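Local coordinates for replication protein (Sphinx1.76-related DNA, PDB 6H24), which probably initiates replication of its small circular DNA as a Rep-family protein, this chain being its N-terminal winged-helix (WH1) domain, at residues Y15-L27 / A66-Q78. Numbering follows the deposited sequence.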
ATOM      1  N   TYR A  15     -13.778   6.949 -11.203  1.00 25.81           N
ATOM      2  CA  TYR A  15     -13.930   7.790 -12.384  1.00 27.56           C
ATOM      3  C   TYR A  15     -12.635   8.487 -12.775  1.00 27.86           C
ATOM      4  O   TYR A  15     -12.519   8.954 -13.915  1.00 30.47           O
ATOM      5  CB  TYR A  15     -15.001   8.860 -12.163  1.00 32.83           C
ATOM      6  CG  TYR A  15     -16.406   8.357 -11.906  1.00 41.84           C
ATOM      7  CD1 TYR A  15     -16.857   7.156 -12.441  1.00 45.31           C
ATOM      8  CD2 TYR A  15     -17.290   9.102 -11.138  1.00 48.44           C
ATOM      9  CE1 TYR A  15     -18.153   6.711 -12.209  1.00 49.72           C
ATOM     10  CE2 TYR A  15     -18.578   8.667 -10.899  1.00 52.64           C
ATOM     11  CZ  TYR A  15     -19.006   7.473 -11.434  1.00 51.51           C
ATOM     12  OH  TYR A  15     -20.295   7.053 -11.189  1.00 51.71           O
ATOM     13  N   ASN A  16     -11.678   8.599 -11.856  1.00 27.89           N
ATOM     14  CA  ASN A  16     -10.446   9.320 -12.148  1.00 33.19           C
ATOM     15  C   ASN A  16      -9.428   8.456 -12.874  1.00 27.63           C
ATOM     16  O   ASN A  16      -8.489   8.995 -13.472  1.00 25.93           O
ATOM     17  CB  ASN A  16      -9.803   9.823 -10.855  1.00 45.93           C
ATOM     18  CG  ASN A  16     -10.764  10.601  -9.989  1.00 60.89           C
ATOM     19  OD1 ASN A  16     -11.598  11.355 -10.486  1.00 64.69           O
ATOM     20  ND2 ASN A  16     -10.655  10.416  -8.678  1.00 68.26           N
ATOM     21  N   LEU A  17      -9.581   7.135 -12.824  1.00 24.17           N
ATOM     22  CA  LEU A  17      -8.624   6.254 -13.468  1.00 23.32           C
ATOM     23  C   LEU A  17      -8.740   6.379 -14.980  1.00 24.54           C
ATOM     24  O   LEU A  17      -9.841   6.419 -15.533  1.00 25.26           O
ATOM     25  CB  LEU A  17      -8.874   4.801 -13.065  1.00 22.94           C
ATOM     26  CG  LEU A  17      -8.240   4.288 -11.775  1.00 23.98           C
ATOM     27  CD1 LEU A  17      -8.575   5.198 -10.603  1.00 24.69           C
ATOM     28  CD2 LEU A  17      -8.680   2.850 -11.523  1.00 25.50           C
ATOM     29  N   ALA A  18      -7.596   6.403 -15.655  1.00 21.99           N
ATOM     30  CA  ALA A  18      -7.582   6.290 -17.105  1.00 22.43           C
ATOM     31  C   ALA A  18      -8.051   4.904 -17.545  1.00 21.79           C
ATOM     32  O   ALA A  18      -8.042   3.939 -16.772  1.00 21.55           O
ATOM     33  CB  ALA A  18      -6.178   6.570 -17.646  1.00 22.87           C
ATOM     34  N   LEU A  19      -8.471   4.815 -18.811  1.00 23.60           N
ATOM     35  CA  LEU A  19      -8.940   3.541 -19.345  1.00 24.73           C
ATOM     36  C   LEU A  19      -7.887   2.450 -19.171  1.00 23.29           C
ATOM     37  O   LEU A  19      -8.218   1.317 -18.814  1.00 24.16           O
ATOM     38  CB  LEU A  19      -9.309   3.694 -20.821  1.00 29.77           C
ATOM     39  CG  LEU A  19      -9.804   2.447 -21.553  1.00 32.15           C
ATOM     40  CD1 LEU A  19     -11.065   1.888 -20.914  1.00 32.55           C
ATOM     41  CD2 LEU A  19     -10.038   2.758 -23.030  1.00 35.62           C
ATOM     42  N   VAL A  20      -6.612   2.771 -19.414  1.00 23.74           N
ATOM     43  CA  VAL A  20      -5.587   1.735 -19.322  1.00 25.01           C
ATOM     44  C   VAL A  20      -5.470   1.228 -17.887  1.00 22.86           C
ATOM     45  O   VAL A  20      -5.169   0.049 -17.658  1.00 23.85           O
ATOM     46  CB  VAL A  20      -4.232   2.240 -19.846  1.00 28.70           C
ATOM     47  CG1 VAL A  20      -3.725   3.409 -19.014  1.00 31.41           C
ATOM     48  CG2 VAL A  20      -3.237   1.085 -19.877  1.00 28.65           C
ATOM     49  N   GLU A  21      -5.696   2.099 -16.902  1.00 22.40           N
ATOM     50  CA  GLU A  21      -5.650   1.671 -15.508  1.00 20.05           C
ATOM     51  C   GLU A  21      -6.835   0.772 -15.176  1.00 20.05           C
ATOM     52  O   GLU A  21      -6.691  -0.205 -14.436  1.00 21.46           O
ATOM     53  CB  GLU A  21      -5.637   2.883 -14.588  1.00 19.67           C
ATOM     54  CG  GLU A  21      -4.398   3.755 -14.665  1.00 20.50           C
ATOM     55  CD  GLU A  21      -4.593   5.017 -13.861  1.00 22.81           C
ATOM     56  OE1 GLU A  21      -4.901   6.070 -14.463  1.00 23.01           O
ATOM     57  OE2 GLU A  21      -4.467   4.950 -12.620  1.00 22.60           O
ATOM     58  N   GLN A  22      -8.015   1.107 -15.703  1.00 21.58           N
ATOM     59  CA  GLN A  22      -9.175   0.238 -15.549  1.00 22.19           C
ATOM     60  C   GLN A  22      -8.915  -1.131 -16.158  1.00 23.00           C
ATOM     61  O   GLN A  22      -9.256  -2.162 -15.564  1.00 23.37           O
ATOM     62  CB  GLN A  22     -10.399   0.881 -16.200  1.00 27.31           C
ATOM     63  CG  GLN A  22     -10.782   2.205 -15.581  1.00 31.17           C
ATOM     64  CD  GLN A  22     -12.048   2.778 -16.169  1.00 35.94           C
ATOM     65  OE1 GLN A  22     -12.699   2.153 -17.006  1.00 34.24           O
ATOM     66  NE2 GLN A  22     -12.409   3.977 -15.730  1.00 41.25           N
ATOM     67  N   ARG A  23      -8.292  -1.160 -17.335  1.00 23.32           N
ATOM     68  CA  ARG A  23      -8.018  -2.426 -17.997  1.00 23.43           C
ATOM     69  C   ARG A  23      -6.918  -3.199 -17.282  1.00 23.04           C
ATOM     70  O   ARG A  23      -6.965  -4.435 -17.226  1.00 23.35           O
ATOM     71  CB  ARG A  23      -7.663  -2.170 -19.460  1.00 26.21           C
ATOM     72  CG  ARG A  23      -8.880  -1.756 -20.272  1.00 29.39           C
ATOM     73  CD  ARG A  23      -8.505  -1.355 -21.671  1.00 34.87           C
ATOM     74  NE  ARG A  23      -9.673  -1.182 -22.526  1.00 38.82           N
ATOM     75  CZ  ARG A  23      -9.617  -0.694 -23.761  1.00 42.47           C
ATOM     76  NH1 ARG A  23      -8.452  -0.312 -24.263  1.00 41.45           N
ATOM     77  NH2 ARG A  23     -10.722  -0.571 -24.481  1.00 47.63           N
ATOM     78  N   LEU A  24      -5.921  -2.503 -16.734  1.00 21.29           N
ATOM     79  CA  LEU A  24      -4.921  -3.179 -15.914  1.00 21.36           C
ATOM     80  C   LEU A  24      -5.600  -3.955 -14.788  1.00 21.90           C
ATOM     81  O   LEU A  24      -5.282  -5.125 -14.533  1.00 21.07           O
ATOM     82  CB  LEU A  24      -3.932  -2.159 -15.356  1.00 22.04           C
ATOM     83  CG  LEU A  24      -2.964  -2.654 -14.282  1.00 22.44           C
ATOM     84  CD1 LEU A  24      -1.986  -3.661 -14.843  1.00 24.73           C
ATOM     85  CD2 LEU A  24      -2.214  -1.471 -13.690  1.00 24.38           C
ATOM     86  N   ILE A  25      -6.537  -3.306 -14.094  1.00 20.96           N
ATOM     87  CA  ILE A  25      -7.237  -3.957 -12.986  1.00 21.36           C
ATOM     88  C   ILE A  25      -8.078  -5.123 -13.493  1.00 22.00           C
ATOM     89  O   ILE A  25      -8.052  -6.221 -12.918  1.00 22.62           O
ATOM     90  CB  ILE A  25      -8.084  -2.928 -12.215  1.00 21.31           C
ATOM     91  CG1 ILE A  25      -7.170  -1.981 -11.438  1.00 22.22           C
ATOM     92  CG2 ILE A  25      -9.067  -3.619 -11.269  1.00 22.34           C
ATOM     93  CD1 ILE A  25      -7.895  -0.781 -10.857  1.00 22.42           C
ATOM     94  N   LEU A  26      -8.845  -4.905 -14.568  1.00 21.40           N
ATOM     95  CA  LEU A  26      -9.669  -5.977 -15.120  1.00 21.83           C
ATOM     96  C   LEU A  26      -8.807  -7.168 -15.524  1.00 22.61           C
ATOM     97  O   LEU A  26      -9.171  -8.325 -15.277  1.00 23.20           O
ATOM     98  CB  LEU A  26     -10.480  -5.468 -16.319  1.00 23.33           C
ATOM     99  N   LEU A  27      -7.660  -6.905 -16.154  1.00 22.21           N
ATOM    100  CA  LEU A  27      -6.798  -7.992 -16.597  1.00 22.34           C
ATOM    101  C   LEU A  27      -6.229  -8.765 -15.416  1.00 21.97           C
ATOM    102  O   LEU A  27      -6.099  -9.992 -15.480  1.00 22.86           O
ATOM    103  CB  LEU A  27      -5.665  -7.437 -17.462  1.00 23.93           C
ATOM    104  CG  LEU A  27      -6.069  -6.886 -18.827  1.00 26.15           C
ATOM    105  CD1 LEU A  27      -4.906  -6.078 -19.392  1.00 26.45           C
ATOM    106  CD2 LEU A  27      -6.478  -7.997 -19.779  1.00 30.86           C
ATOM    107  N   ALA A  66       2.280   0.742 -22.139  1.00 30.05           N
ATOM    108  CA  ALA A  66       1.034   1.280 -21.609  1.00 29.63           C
ATOM    109  C   ALA A  66       0.716   0.689 -20.243  1.00 27.41           C
ATOM    110  O   ALA A  66       0.332   1.415 -19.318  1.00 27.38           O
ATOM    111  CB  ALA A  66      -0.111   0.993 -22.584  1.00 30.22           C
ATOM    112  N   LEU A  67       0.889  -0.623 -20.093  1.00 27.46           N
ATOM    113  CA  LEU A  67       0.668  -1.260 -18.800  1.00 26.55           C
ATOM    114  C   LEU A  67       1.678  -0.782 -17.766  1.00 26.98           C
ATOM    115  O   LEU A  67       1.318  -0.494 -16.617  1.00 25.18           O
ATOM    116  CB  LEU A  67       0.766  -2.773 -18.955  1.00 27.50           C
ATOM    117  CG  LEU A  67      -0.342  -3.496 -19.704  1.00 29.42           C
ATOM    118  CD1 LEU A  67       0.052  -4.951 -19.764  1.00 29.53           C
ATOM    119  CD2 LEU A  67      -1.684  -3.308 -19.019  1.00 30.06           C
ATOM    120  N   LYS A  68       2.948  -0.690 -18.157  1.00 27.70           N
ATOM    121  CA  LYS A  68       3.982  -0.212 -17.247  1.00 28.31           C
ATOM    122  C   LYS A  68       3.650   1.181 -16.736  1.00 27.22           C
ATOM    123  O   LYS A  68       3.745   1.458 -15.531  1.00 26.87           O
ATOM    124  CB  LYS A  68       5.319  -0.230 -17.987  1.00 31.79           C
ATOM    125  CG  LYS A  68       6.548  -0.011 -17.156  1.00 33.30           C
ATOM    126  CD  LYS A  68       7.756  -0.449 -17.964  1.00 34.03           C
ATOM    127  CE  LYS A  68       9.033   0.127 -17.404  1.00 33.20           C
ATOM    128  NZ  LYS A  68      10.217  -0.165 -18.263  1.00 33.06           N
ATOM    129  N   ASP A  69       3.244   2.075 -17.641  1.00 27.94           N
ATOM    130  CA  ASP A  69       2.875   3.430 -17.249  1.00 30.77           C
ATOM    131  C   ASP A  69       1.589   3.457 -16.430  1.00 27.95           C
ATOM    132  O   ASP A  69       1.449   4.283 -15.523  1.00 27.81           O
ATOM    133  CB  ASP A  69       2.742   4.314 -18.491  1.00 38.10           C
ATOM    134  CG  ASP A  69       4.083   4.629 -19.127  1.00 45.10           C
ATOM    135  OD1 ASP A  69       4.122   4.860 -20.352  1.00 48.21           O
ATOM    136  OD2 ASP A  69       5.101   4.611 -18.407  1.00 45.76           O
ATOM    137  N   ALA A  70       0.625   2.583 -16.748  1.00 25.76           N
ATOM    138  CA  ALA A  70      -0.615   2.530 -15.975  1.00 26.75           C
ATOM    139  C   ALA A  70      -0.355   2.098 -14.535  1.00 26.59           C
ATOM    140  O   ALA A  70      -1.002   2.594 -13.603  1.00 26.24           O
ATOM    141  CB  ALA A  70      -1.603   1.570 -16.634  1.00 27.27           C
ATOM    142  N   CYS A  71       0.583   1.169 -14.335  1.00 27.44           N
ATOM    143  CA  CYS A  71       0.956   0.765 -12.980  1.00 27.17           C
ATOM    144  C   CYS A  71       1.410   1.965 -12.161  1.00 26.54           C
ATOM    145  O   CYS A  71       0.971   2.159 -11.021  1.00 25.79           O
ATOM    146  CB  CYS A  71       2.063  -0.289 -13.035  1.00 28.55           C
ATOM    147  SG  CYS A  71       1.476  -1.946 -13.473  1.00 29.94           S
ATOM    148  N   LYS A  72       2.298   2.783 -12.726  1.00 25.92           N
ATOM    149  CA  LYS A  72       2.794   3.945 -11.999  1.00 26.86           C
ATOM    150  C   LYS A  72       1.666   4.921 -11.689  1.00 25.17           C
ATOM    151  O   LYS A  72       1.587   5.460 -10.578  1.00 24.77           O
ATOM    152  CB  LYS A  72       3.892   4.633 -12.810  1.00 30.19           C
ATOM    153  N   ASP A  73       0.791   5.173 -12.659  1.00 24.06           N
ATOM    154  CA  ASP A  73      -0.299   6.119 -12.446  1.00 25.29           C
ATOM    155  C   ASP A  73      -1.250   5.620 -11.362  1.00 23.39           C
ATOM    156  O   ASP A  73      -1.695   6.392 -10.504  1.00 23.31           O
ATOM    157  CB  ASP A  73      -1.044   6.348 -13.764  1.00 26.85           C
ATOM    158  CG  ASP A  73      -0.216   7.118 -14.789  1.00 30.51           C
ATOM    159  OD1 ASP A  73       0.904   7.570 -14.455  1.00 31.58           O
ATOM    160  OD2 ASP A  73      -0.687   7.263 -15.938  1.00 32.06           O
ATOM    161  N   LEU A  74      -1.574   4.329 -11.383  1.00 24.33           N
ATOM    162  CA  LEU A  74      -2.468   3.764 -10.376  1.00 22.92           C
ATOM    163  C   LEU A  74      -1.827   3.785  -8.994  1.00 21.59           C
ATOM    164  O   LEU A  74      -2.496   4.054  -7.988  1.00 21.19           O
ATOM    165  CB  LEU A  74      -2.838   2.334 -10.776  1.00 22.61           C
ATOM    166  CG  LEU A  74      -3.783   1.581  -9.842  1.00 22.83           C
ATOM    167  CD1 LEU A  74      -5.072   2.352  -9.706  1.00 23.10           C
ATOM    168  CD2 LEU A  74      -4.056   0.169 -10.344  1.00 22.08           C
ATOM    169  N   PHE A  75      -0.533   3.476  -8.930  1.00 21.58           N
ATOM    170  CA  PHE A  75       0.219   3.484  -7.676  1.00 20.80           C
ATOM    171  C   PHE A  75       0.215   4.861  -7.020  1.00 21.44           C
ATOM    172  O   PHE A  75       0.271   4.959  -5.791  1.00 21.91           O
ATOM    173  CB  PHE A  75       1.630   2.984  -8.003  1.00 22.48           C
ATOM    174  CG  PHE A  75       2.552   2.855  -6.829  1.00 22.48           C
ATOM    175  CD1 PHE A  75       2.559   1.720  -6.041  1.00 21.99           C
ATOM    176  CD2 PHE A  75       3.470   3.853  -6.560  1.00 22.57           C
ATOM    177  CE1 PHE A  75       3.440   1.594  -4.990  1.00 20.84           C
ATOM    178  CE2 PHE A  75       4.356   3.735  -5.500  1.00 22.57           C
ATOM    179  CZ  PHE A  75       4.340   2.605  -4.714  1.00 21.79           C
ATOM    180  N   ALA A  76       0.090   5.934  -7.803  1.00 19.10           N
ATOM    181  CA  ALA A  76       0.101   7.278  -7.242  1.00 20.63           C
ATOM    182  C   ALA A  76      -1.218   7.697  -6.606  1.00 20.94           C
ATOM    183  O   ALA A  76      -1.246   8.708  -5.893  1.00 23.87           O
ATOM    184  CB  ALA A  76       0.464   8.286  -8.334  1.00 22.49           C
ATOM    185  N   ARG A  77      -2.295   6.952  -6.825  1.00 19.61           N
ATOM    186  CA  ARG A  77      -3.621   7.391  -6.413  1.00 21.29           C
ATOM    187  C   ARG A  77      -3.937   7.004  -4.967  1.00 21.39           C
ATOM    188  O   ARG A  77      -3.330   6.105  -4.378  1.00 21.42           O
ATOM    189  CB  ARG A  77      -4.672   6.801  -7.354  1.00 20.75           C
ATOM    190  CG  ARG A  77      -4.468   7.217  -8.803  1.00 21.08           C
ATOM    191  CD  ARG A  77      -5.650   6.850  -9.660  1.00 20.42           C
ATOM    192  NE  ARG A  77      -5.381   7.138 -11.061  1.00 20.83           N
ATOM    193  CZ  ARG A  77      -5.562   8.324 -11.626  1.00 21.44           C
ATOM    194  NH1 ARG A  77      -6.029   9.340 -10.911  1.00 24.31           N
ATOM    195  NH2 ARG A  77      -5.277   8.498 -12.908  1.00 22.26           N
ATOM    196  N   GLN A  78      -4.927   7.699  -4.410  1.00 21.95           N
ATOM    197  CA  GLN A  78      -5.417   7.448  -3.059  1.00 21.01           C
ATOM    198  C   GLN A  78      -6.899   7.803  -3.006  1.00 21.34           C
ATOM    199  O   GLN A  78      -7.411   8.544  -3.851  1.00 22.16           O
ATOM    200  CB  GLN A  78      -4.625   8.257  -2.020  1.00 22.32           C
ATOM    201  CG  GLN A  78      -4.726   9.772  -2.177  1.00 23.96           C
ATOM    202  CD  GLN A  78      -3.874  10.531  -1.166  1.00 28.80           C
ATOM    203  OE1 GLN A  78      -4.384  11.059  -0.178  1.00 33.92           O
ATOM    204  NE2 GLN A  78      -2.572  10.569  -1.402  1.00 30.03           N
TER
HETATM  205  O   HOH W   1      -7.289   9.649  -8.152  1.00 26.37           O
HETATM  206  O   HOH W   2      -3.137   6.825 -16.376  1.00 26.71           O
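Arg77 meets the Glu21 carboxylate with NE and NH2, one nitrogen to each oxygen, making a salt bridge between the loop after helix 60-75 and the first turn of helix 19-34. Arg77 NE gives an almost straight bond to Glu21 OE2 (2.8 Å, 176°), and NH2 of Arg77 reaches Glu21 OE1 at 2.9 Å. Both oxygens use their syn lone pairs, and carboxylate and guanidinium lie nearly coplanar. The backbone N-H of Ala18 approaches Glu21 OE1 well out of the carboxylate plane, at 3.0 Å from N to OE1, so the same carboxylate that holds Arg77 also takes the N-H of the N-cap residue of its own helix. A water donates to Glu21 OE1; another accepts from Arg77 NH1. One face of the guanidinium lies against the backbone of Asn16 and Leu17, while Leu17 CD1 touches Arg77 CD at 3.5 Å.

The two helices belong to the helical core of the winged-helix domain; their segments 19-27 and 66-75 cross almost perpendicularly (-95°), the axes 8.9 Å apart at the closest approach. The backbones come nearest at Glu21 and Ala70, where the small side chain of Ala70 probably helps them approach: its CB meets both methyls of Val20, with Val20 CG2 at 3.7 Å.

Apolar packing fills the rest. Leu24, its CG anti to the backbone N (chi1 170°), is a knob in a hole formed by Leu67, Ala70, Cys71 and Leu74; its CD2 lies 3.7 Å from Cys71 SG. Leu74 CD2 meets Ile25 CG1 at 3.9 Å, one side chain lying roughly perpendicular to the other, and Leu27 CD1 reaches Leu67 CD2. Val109 of strand 108-113 packs on both Leu24 and Cys71, and Trp96 touches Leu17, Leu74 and Arg77.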